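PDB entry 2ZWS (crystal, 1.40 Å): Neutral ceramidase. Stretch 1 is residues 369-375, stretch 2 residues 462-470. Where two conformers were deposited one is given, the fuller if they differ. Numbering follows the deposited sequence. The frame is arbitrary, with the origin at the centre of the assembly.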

ATOM      1  N   GLN A 369       4.581 -27.791 -20.229  1.00 26.72           N
ATOM      2  CA  GLN A 369       3.312 -28.488 -20.337  1.00 27.96           C
ATOM      3  C   GLN A 369       2.315 -28.074 -19.272  1.00 27.25           C
ATOM      4  O   GLN A 369       1.162 -27.802 -19.598  1.00 27.34           O
ATOM      5  CB  GLN A 369       3.494 -30.004 -20.369  1.00 28.93           C
ATOM      6  CG  GLN A 369       4.070 -30.501 -21.689  1.00 34.72           C
ATOM      7  CD  GLN A 369       3.408 -29.864 -22.915  1.00 29.59           C
ATOM      8  OE1 GLN A 369       4.052 -29.128 -23.677  1.00 42.54           O
ATOM      9  NE2 GLN A 369       2.118 -30.140 -23.109  1.00 41.74           N
ATOM     10  N   CYS A 370       2.738 -28.018 -18.011  1.00 26.75           N
ATOM     11  CA  CYS A 370       1.656 -27.749 -17.088  0.63 26.99           C
ATOM     12  C   CYS A 370       1.316 -26.225 -16.960  1.00 25.58           C
ATOM     13  O   CYS A 370       0.197 -25.952 -16.552  1.00 25.35           O
ATOM     14  CB  CYS A 370       1.688 -28.608 -15.769  0.63 28.10           C
ATOM     15  SG  CYS A 370       1.461 -30.427 -15.887  0.63 33.25           S
ATOM     16  N   GLN A 371       2.154 -25.302 -17.443  1.00 23.76           N
ATOM     17  CA  GLN A 371       1.775 -23.879 -17.544  1.00 23.04           C
ATOM     18  C   GLN A 371       0.692 -23.589 -18.605  1.00 22.65           C
ATOM     19  O   GLN A 371       0.204 -22.459 -18.715  1.00 20.92           O
ATOM     20  CB  GLN A 371       3.013 -23.008 -17.786  1.00 22.15           C
ATOM     21  CG  GLN A 371       3.951 -22.894 -16.584  1.00 21.97           C
ATOM     22  CD  GLN A 371       3.419 -21.939 -15.515  1.00 21.45           C
ATOM     23  OE1 GLN A 371       2.454 -21.208 -15.753  1.00 20.34           O
ATOM     24  NE2 GLN A 371       4.055 -21.943 -14.332  1.00 21.27           N
ATOM     25  N   ALA A 372       0.339 -24.619 -19.389  1.00 22.98           N
ATOM     26  CA  ALA A 372      -0.852 -24.606 -20.261  1.00 22.93           C
ATOM     27  C   ALA A 372      -0.752 -23.518 -21.323  1.00 22.63           C
ATOM     28  O   ALA A 372       0.233 -23.486 -22.070  1.00 23.19           O
ATOM     29  CB  ALA A 372      -2.159 -24.507 -19.422  1.00 23.16           C
ATOM     30  N   GLU A 373      -1.711 -22.606 -21.394  1.00 22.54           N
ATOM     31  CA  GLU A 373      -1.697 -21.628 -22.487  1.00 23.81           C
ATOM     32  C   GLU A 373      -0.639 -20.532 -22.392  1.00 22.88           C
ATOM     33  O   GLU A 373      -0.453 -19.749 -23.314  1.00 23.13           O
ATOM     34  CB  GLU A 373      -3.090 -21.087 -22.845  1.00 24.80           C
ATOM     35  CG  GLU A 373      -4.087 -20.911 -21.752  1.00 28.20           C
ATOM     36  CD  GLU A 373      -4.625 -22.211 -21.156  1.00 29.38           C
ATOM     37  OE1 GLU A 373      -5.321 -23.022 -21.824  1.00 29.25           O
ATOM     38  OE2 GLU A 373      -4.357 -22.396 -19.971  1.00 29.68           O
ATOM     39  N   LYS A 374       0.073 -20.480 -21.272  1.00 22.35           N
ATOM     40  CA  LYS A 374       1.143 -19.516 -21.133  1.00 22.00           C
ATOM     41  C   LYS A 374       2.308 -19.786 -22.090  1.00 22.53           C
ATOM     42  O   LYS A 374       2.699 -20.939 -22.289  1.00 22.60           O
ATOM     43  CB  LYS A 374       1.662 -19.565 -19.687  1.00 22.12           C
ATOM     44  CG  LYS A 374       2.706 -18.472 -19.344  1.00 21.67           C
ATOM     45  CD  LYS A 374       3.163 -18.558 -17.870  1.00 20.58           C
ATOM     46  CE  LYS A 374       2.100 -17.982 -16.941  1.00 19.89           C
ATOM     47  NZ  LYS A 374       2.413 -18.411 -15.543  1.00 17.67           N
ATOM     48  N   THR A 375       2.838 -18.717 -22.689  1.00 22.62           N
ATOM     49  CA  THR A 375       4.122 -18.834 -23.369  0.60 23.03           C
ATOM     50  C   THR A 375       5.166 -18.214 -22.452  1.00 22.82           C
ATOM     51  O   THR A 375       5.182 -17.006 -22.166  1.00 23.56           O
ATOM     52  CB  THR A 375       4.149 -18.288 -24.812  0.60 23.16           C
ATOM     53  OG1 THR A 375       4.145 -16.862 -24.817  0.60 24.40           O
ATOM     54  CG2 THR A 375       2.955 -18.812 -25.604  0.60 22.29           C
ATOM     55  N   GLY A 462      -3.198 -12.890 -16.643  0.50 17.66           N
ATOM     56  CA  GLY A 462      -2.772 -14.229 -17.014  0.50 18.71           C
ATOM     57  C   GLY A 462      -1.346 -14.014 -17.466  0.50 19.02           C
ATOM     58  O   GLY A 462      -1.001 -12.957 -17.972  0.50 20.44           O
ATOM     59  N   GLY A 463      -0.463 -14.959 -17.260  0.50 19.04           N
ATOM     60  CA  GLY A 463       0.888 -14.649 -17.686  0.50 18.23           C
ATOM     61  C   GLY A 463       1.656 -13.967 -16.568  0.50 17.29           C
ATOM     62  O   GLY A 463       2.881 -14.095 -16.518  0.50 17.89           O
ATOM     63  N   SER A 464       0.973 -13.231 -15.676  1.00 16.77           N
ATOM     64  CA  SER A 464       1.576 -13.051 -14.338  1.00 16.56           C
ATOM     65  C   SER A 464       0.905 -13.903 -13.262  1.00 16.41           C
ATOM     66  O   SER A 464       1.107 -13.662 -12.059  1.00 16.09           O
ATOM     67  CB  SER A 464       1.622 -11.574 -13.913  1.00 17.34           C
ATOM     68  OG  SER A 464       2.648 -10.894 -14.624  1.00 20.93           O
ATOM     69  N   THR A 465       0.116 -14.894 -13.687  1.00 14.66           N
ATOM     70  CA  THR A 465      -0.422 -15.892 -12.764  1.00 15.33           C
ATOM     71  C   THR A 465       0.632 -16.987 -12.634  1.00 15.06           C
ATOM     72  O   THR A 465       0.749 -17.889 -13.490  1.00 15.52           O
ATOM     73  CB  THR A 465      -1.799 -16.403 -13.229  1.00 15.17           C
ATOM     74  OG1 THR A 465      -2.744 -15.325 -13.212  1.00 15.28           O
ATOM     75  CG2 THR A 465      -2.301 -17.548 -12.351  1.00 15.73           C
ATOM     76  N   LEU A 466       1.469 -16.869 -11.607  1.00 14.56           N
ATOM     77  CA  LEU A 466       2.755 -17.571 -11.588  1.00 15.11           C
ATOM     78  C   LEU A 466       2.674 -19.086 -11.653  1.00 14.70           C
ATOM     79  O   LEU A 466       3.488 -19.725 -12.333  1.00 16.87           O
ATOM     80  CB  LEU A 466       3.588 -17.171 -10.350  1.00 15.58           C
ATOM     81  CG  LEU A 466       3.945 -15.684 -10.263  1.00 15.93           C
ATOM     82  CD1 LEU A 466       4.615 -15.416  -8.912  1.00 17.88           C
ATOM     83  CD2 LEU A 466       4.850 -15.233 -11.407  1.00 17.58           C
ATOM     84  N   TYR A 467       1.740 -19.658 -10.908  1.00 15.34           N
ATOM     85  CA  TYR A 467       1.780 -21.106 -10.622  1.00 15.67           C
ATOM     86  C   TYR A 467       0.922 -21.955 -11.564  1.00 16.11           C
ATOM     87  O   TYR A 467       0.593 -23.092 -11.257  1.00 16.58           O
ATOM     88  CB  TYR A 467       1.438 -21.353  -9.137  1.00 16.69           C
ATOM     89  CG  TYR A 467       2.256 -20.434  -8.239  1.00 15.87           C
ATOM     90  CD1 TYR A 467       3.614 -20.687  -7.991  1.00 16.44           C
ATOM     91  CD2 TYR A 467       1.685 -19.278  -7.669  1.00 17.05           C
ATOM     92  CE1 TYR A 467       4.380 -19.807  -7.185  1.00 15.77           C
ATOM     93  CE2 TYR A 467       2.441 -18.390  -6.861  1.00 16.44           C
ATOM     94  CZ  TYR A 467       3.771 -18.675  -6.616  1.00 15.68           C
ATOM     95  OH  TYR A 467       4.507 -17.793  -5.837  1.00 16.98           O
ATOM     96  N   GLY A 468       0.534 -21.351 -12.678  1.00 16.12           N
ATOM     97  CA  GLY A 468      -0.193 -22.067 -13.726  1.00 15.85           C
ATOM     98  C   GLY A 468      -1.698 -21.896 -13.694  1.00 16.58           C
ATOM     99  O   GLY A 468      -2.258 -21.115 -12.904  1.00 15.35           O
ATOM    100  N   PRO A 469      -2.394 -22.663 -14.532  1.00 17.46           N
ATOM    101  CA  PRO A 469      -3.819 -22.464 -14.742  1.00 17.76           C
ATOM    102  C   PRO A 469      -4.666 -22.687 -13.484  1.00 17.75           C
ATOM    103  O   PRO A 469      -5.761 -22.141 -13.381  1.00 18.07           O
ATOM    104  CB  PRO A 469      -4.161 -23.495 -15.839  1.00 18.31           C
ATOM    105  CG  PRO A 469      -3.091 -24.525 -15.753  1.00 18.10           C
ATOM    106  CD  PRO A 469      -1.854 -23.775 -15.342  1.00 17.56           C
ATOM    107  N   TRP A 470      -4.171 -23.505 -12.560  1.00 17.22           N
ATOM    108  CA  TRP A 470      -4.953 -23.865 -11.377  1.00 17.08           C
ATOM    109  C   TRP A 470      -4.557 -23.078 -10.131  1.00 16.46           C
ATOM    110  O   TRP A 470      -4.948 -23.441  -9.028  1.00 16.22           O
ATOM    111  CB  TRP A 470      -4.900 -25.378 -11.122  1.00 18.76           C
ATOM    112  CG  TRP A 470      -5.392 -26.137 -12.339  1.00 20.09           C
ATOM    113  CD1 TRP A 470      -4.643 -26.876 -13.193  1.00 21.66           C
ATOM    114  CD2 TRP A 470      -6.723 -26.133 -12.853  1.00 21.38           C
ATOM    115  NE1 TRP A 470      -5.438 -27.374 -14.204  1.00 21.96           N
ATOM    116  CE2 TRP A 470      -6.720 -26.929 -14.018  1.00 21.86           C
ATOM    117  CE3 TRP A 470      -7.928 -25.548 -12.432  1.00 20.92           C
ATOM    118  CZ2 TRP A 470      -7.883 -27.163 -14.777  1.00 21.45           C
ATOM    119  CZ3 TRP A 470      -9.087 -25.775 -13.187  1.00 21.46           C
ATOM    120  CH2 TRP A 470      -9.048 -26.582 -14.345  1.00 22.07           C
TER

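The contact is a small, largely polar one between the end region of a helix with the turn that follows it and an irregular loop of the same chain, in which the side chains of Gln-371 and Lys-374 bind backbone carbonyls of the 462-470 loop while Pro-469 supplies an apolar patch beside them. Together the two stretches bury 306 Å².

Gln-371 and Lys-374 are the first and last residues of a type II' turn, closed by a backbone hydrogen bond from Lys-374 N to Gln-371 O (3.2 Å). Ala-372, with a positive phi of 63°, leaves the helical conformation here. Within this turn the two long side chains meet, and Lys-374 NZ donates to Gln-371 OE1 at 2.8 Å. At the other corner of the same amide, Gln-371 NE2 donates to Leu-466 O at 3.0 Å with a nearly straight N-H...O angle of 164°; it has a further partner elsewhere in the structure. Although the CA-to-CB bond of Gln-371 points away, m rotamers at chi1 and chi2 bring its amide back to the loop.

The CA-to-CB bond of Lys-374 points toward the loop, and its ammonium group donates to Thr-465 O over 2.7 Å between NZ and O. The two carbonyls engaged thus belong to consecutive residues at the start of the type I turn from Thr-465 to Gly-468. Farther back along the lysine, Lys-374 CE lies 3.6 Å from Gly-463 CA, a close approach to a residue whose positive phi favours glycine.

Nearer Gly-468, backbones come close, with the CA atoms of Gln-371 and Gly-468 4.7 Å apart. Gln-371 OE1 lies 3.4 Å from Gly-468 CA, and Cys-370 O approaches Pro-469 CD to 3.2 Å. The proline ring also meets the methyl group of Ala-372, whose CB is 3.8 Å from Pro-469 CG, adding an apolar contact to the polar pairing.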